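Local structure of uncharacterized protein (Bacteroides vulgatus, 4Q88) at residues 237-240 with 241-245; 304-307 with 308-312. The protein is probably a glycoside hydrolase of family 88 whose substrate has not been established. All coordinates share one frame; numbering follows the deposited sequence.

Contact 1: residues 237-240 with 241-245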
# COMPACT_ATOMS: atom_id res chain seq x y z
N ILE A 237 6.35 -8.85 12.93
CA ILE A 237 5.48 -10.03 12.86
C ILE A 237 4.33 -9.95 13.86
O ILE A 237 3.17 -10.23 13.52
CB ILE A 237 6.29 -11.34 13.05
CG1 ILE A 237 7.16 -11.53 11.85
CG2 ILE A 237 5.36 -12.53 13.22
CD1 ILE A 237 8.22 -12.62 12.01
N THR A 238 4.62 -9.53 15.08
CA THR A 238 3.61 -9.43 16.10
C THR A 238 2.57 -8.37 15.72
O THR A 238 1.37 -8.64 15.85
CB THR A 238 4.21 -9.06 17.45
OG1 THR A 238 4.97 -10.17 17.92
CG2 THR A 238 3.14 -8.76 18.44
N ARG A 239 3.03 -7.26 15.16
CA ARG A 239 2.10 -6.22 14.74
C ARG A 239 1.23 -6.75 13.60
O ARG A 239 -0.00 -6.55 13.61
CB ARG A 239 2.82 -4.94 14.37
CG ARG A 239 1.92 -3.83 13.86
CD ARG A 239 0.90 -3.36 14.86
NE ARG A 239 1.47 -3.15 16.19
CZ ARG A 239 2.21 -2.12 16.56
NH1 ARG A 239 2.41 -1.10 15.75
NH2 ARG A 239 2.67 -2.07 17.80
N PHE A 240 1.85 -7.39 12.61
CA PHE A 240 1.10 -7.96 11.49
C PHE A 240 0.05 -8.97 11.93
O PHE A 240 -1.10 -8.95 11.46
CB PHE A 240 2.10 -8.59 10.52
CG PHE A 240 1.47 -9.22 9.33
CD1 PHE A 240 0.97 -8.44 8.28
CD2 PHE A 240 1.49 -10.58 9.18
CE1 PHE A 240 0.44 -9.02 7.13
CE2 PHE A 240 0.94 -11.17 8.04
CZ PHE A 240 0.41 -10.38 7.03
N GLN A 241 0.43 -9.89 12.80
CA GLN A 241 -0.49 -10.91 13.28
C GLN A 241 -1.65 -10.32 14.09
O GLN A 241 -2.79 -10.78 13.98
CB GLN A 241 0.24 -11.96 14.09
CG GLN A 241 1.15 -12.80 13.20
CD GLN A 241 2.05 -13.71 14.02
OE1 GLN A 241 2.44 -13.38 15.19
NE2 GLN A 241 2.44 -14.83 13.42
N THR A 242 -1.34 -9.33 14.93
CA THR A 242 -2.41 -8.66 15.71
C THR A 242 -3.36 -7.88 14.84
O THR A 242 -4.58 -7.93 15.04
CB THR A 242 -1.76 -7.72 16.70
OG1 THR A 242 -0.88 -8.45 17.55
CG2 THR A 242 -2.80 -7.02 17.54
N MSE A 243 -2.83 -7.15 13.84
CA MSE A 243 -3.70 -6.46 12.93
C MSE A 243 -4.56 -7.42 12.15
O MSE A 243 -5.74 -7.18 11.91
CB MSE A 243 -2.92 -5.60 11.89
CG MSE A 243 -2.13 -4.48 12.52
SE MSE A 243 -1.47 -3.32 11.06
CE MSE A 243 -3.19 -2.56 10.47
N ALA A 244 -4.00 -8.57 11.77
CA ALA A 244 -4.77 -9.55 11.02
C ALA A 244 -6.03 -9.98 11.79
O ALA A 244 -7.14 -10.07 11.22
CB ALA A 244 -3.92 -10.80 10.70
N LYS A 245 -5.85 -10.22 13.07
CA LYS A 245 -6.94 -10.64 13.90
C LYS A 245 -8.01 -9.47 14.02
O LYS A 245 -9.25 -9.72 13.93
CB LYS A 245 -6.43 -11.03 15.26
CG LYS A 245 -7.50 -11.66 16.11
CD LYS A 245 -6.93 -12.36 17.33
CE LYS A 245 -8.06 -13.08 18.08
NZ LYS A 245 -7.58 -13.58 19.40
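The carboxamide of Gln241 lies beside Ile237 one helical turn back, with the branch methyl CG2 of Ile237 almost equally far from all three of its heavy atoms: 3.6 Å from CD of Gln241, and much the same from OE1 and NE2. The two side chains point the same way. Gln241 gets there because CG sits beside its own backbone N (chi1 -69°) and the chain then runs out extended, passing the carbonyl of Ile237 with CG 3.3 Å from that O. NE2 is anchored by the backbone O of Leu290, which holds the amide's position. The Phe240 ring meets Gln241 N obliquely and stacks with Phe216.

On the solvent side, Thr238 O takes two bonds from Thr242, one from N at 2.9 Å and one from OG1 at 2.8 Å, reaching it from opposite faces of the carbonyl plane. The hydroxyl is thus tied back to the turn before. Further round, the Arg239 and Met243 (selenomethionine) side chains pass at an oblique angle, closest where CD of Arg239 lies 4.0 Å from CG of Met243, while the guanidinium goes on to Asp176. With Met243 N bonded to Arg239 O, and Ala244 N to Phe240 O, this is regular alpha-helix: an amphipathic segment of helix 233-249, packed on helix 209-225 in what is probably the (alpha/alpha)6 barrel of the six-hairpin glycosidases.

Contact 2: residues 304-307 with 308-312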
# COMPACT_ATOMS: atom_id res chain seq x y z
N TRP A 304 -11.97 -12.12 -1.48
CA TRP A 304 -11.61 -12.32 -2.89
C TRP A 304 -12.89 -12.47 -3.71
O TRP A 304 -12.98 -11.90 -4.82
CB TRP A 304 -10.62 -13.51 -3.08
CG TRP A 304 -10.42 -13.76 -4.53
CD1 TRP A 304 -10.91 -14.81 -5.29
CD2 TRP A 304 -9.80 -12.86 -5.46
NE1 TRP A 304 -10.59 -14.62 -6.63
CE2 TRP A 304 -9.93 -13.42 -6.76
CE3 TRP A 304 -9.14 -11.65 -5.32
CZ2 TRP A 304 -9.43 -12.78 -7.89
CZ3 TRP A 304 -8.64 -11.01 -6.44
CH2 TRP A 304 -8.79 -11.59 -7.72
N ASN A 305 -13.90 -13.14 -3.17
CA ASN A 305 -15.16 -13.28 -3.90
C ASN A 305 -15.81 -11.91 -4.15
O ASN A 305 -16.28 -11.62 -5.26
CB ASN A 305 -16.14 -14.22 -3.18
CG ASN A 305 -17.44 -14.34 -3.95
OD1 ASN A 305 -17.47 -14.85 -5.06
ND2 ASN A 305 -18.51 -13.77 -3.40
N TYR A 306 -15.75 -11.04 -3.14
CA TYR A 306 -16.22 -9.65 -3.34
C TYR A 306 -15.41 -8.94 -4.44
O TYR A 306 -15.98 -8.27 -5.33
CB TYR A 306 -16.13 -8.82 -2.04
CG TYR A 306 -16.15 -7.34 -2.36
CD1 TYR A 306 -17.33 -6.67 -2.52
CD2 TYR A 306 -14.96 -6.61 -2.51
CE1 TYR A 306 -17.35 -5.32 -2.81
CE2 TYR A 306 -14.97 -5.26 -2.84
CZ TYR A 306 -16.18 -4.63 -2.98
OH TYR A 306 -16.22 -3.32 -3.33
N LEU A 307 -14.09 -9.05 -4.38
CA LEU A 307 -13.25 -8.37 -5.34
C LEU A 307 -13.55 -8.86 -6.78
O LEU A 307 -13.57 -8.05 -7.71
CB LEU A 307 -11.77 -8.58 -5.05
CG LEU A 307 -11.31 -7.84 -3.76
CD1 LEU A 307 -9.90 -8.23 -3.38
CD2 LEU A 307 -11.39 -6.34 -3.98
N LYS A 308 -13.68 -10.17 -6.92
CA LYS A 308 -13.80 -10.82 -8.26
C LYS A 308 -15.19 -10.60 -8.83
O LYS A 308 -15.35 -10.45 -10.05
CB LYS A 308 -13.52 -12.31 -8.12
CG LYS A 308 -13.80 -13.19 -9.32
CD LYS A 308 -13.68 -14.66 -8.94
CE LYS A 308 -13.39 -15.51 -10.17
NZ LYS A 308 -13.35 -16.97 -9.83
N THR A 309 -16.20 -10.56 -7.97
CA THR A 309 -17.62 -10.55 -8.39
C THR A 309 -18.23 -9.16 -8.43
O THR A 309 -19.08 -8.88 -9.29
CB THR A 309 -18.50 -11.38 -7.42
OG1 THR A 309 -17.97 -12.70 -7.28
CG2 THR A 309 -19.94 -11.48 -7.93
N THR A 310 -17.83 -8.30 -7.50
CA THR A 310 -18.42 -6.98 -7.37
C THR A 310 -17.50 -5.84 -7.80
O THR A 310 -17.91 -4.96 -8.54
CB THR A 310 -18.93 -6.78 -5.94
OG1 THR A 310 -19.93 -7.77 -5.65
CG2 THR A 310 -19.52 -5.40 -5.74
N ALA A 311 -16.24 -5.82 -7.32
CA ALA A 311 -15.36 -4.71 -7.69
C ALA A 311 -14.95 -4.79 -9.15
O ALA A 311 -14.98 -3.78 -9.87
CB ALA A 311 -14.14 -4.69 -6.78
N LEU A 312 -14.52 -5.97 -9.57
CA LEU A 312 -14.12 -6.19 -10.96
C LEU A 312 -15.31 -6.06 -11.89
O LEU A 312 -16.33 -6.70 -11.67
CB LEU A 312 -13.56 -7.60 -11.11
CG LEU A 312 -13.08 -8.05 -12.49
CD1 LEU A 312 -11.96 -7.17 -12.97
CD2 LEU A 312 -12.65 -9.49 -12.46
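Lys308 lays its CB over one face of the Trp304 indole, toward the rim, in a CH-pi contact 4.3 Å from the centroid of the five-membered ring. Its CG is anti to the backbone N (chi1 170°), and the extended chain then runs out past the NE1 side of the indole, with CD 3.9 Å from Trp304 NE1. The polar ends converge beyond: Lys308 NZ forms salt bridges with Glu15 and Glu11, and Glu11 also accepts the indole N-H, so one carboxylate ties the two side chains together.

Among the apolar contacts, Tyr306 meets the next turn through two ring carbons, obliquely: CE1 is 3.6 Å from Thr310 CG2, and CE2 is 4.1 Å from Ala311 CB. The Tyr306 and Thr310 side chains cross at about a right angle, and the phenol OH is hydrogen-bonded to the Thr272 hydroxyl. Ala311 CB also comes near Leu307 CD2.

The backbone bonds tell where the helix ends. Lys308 N to Trp304 O is an ordinary i to i+4 bond, and Asn305 O takes Thr309 N in the same way. Tyr306 O then accepts from Thr310 N at 2.9 Å and from Ala311 N at 3.2 Å, and Leu307 O receives Leu312 N at 2.9 Å. These last two i to i+5 bonds widen the final turn, and Leu312 is the first residue to leave helical geometry. The arrangement is a pi-type turn closing the C-terminal end of helix 293-311.

In the fold
Both contacts lie within single helices, each with one flank buried and another reaching solvent, and their centres are about 25 Å apart. Contact 1 sits mid-helix on 233-249, with regular i to i+4 bonding, whereas contact 2 catches 293-311 as it ends and shifts to i to i+5. Their supports differ: contact 1 leans mainly on helix 209-225, contact 2 on helices 272-287, 341-358 and 13-30. Helix 293-311 links them indirectly, since its Tyr296 touches Ala244 and Lys245. The chemistry differs too: contact 1 sets an amide against an aliphatic methyl, while contact 2 lays an aliphatic carbon on an aromatic face.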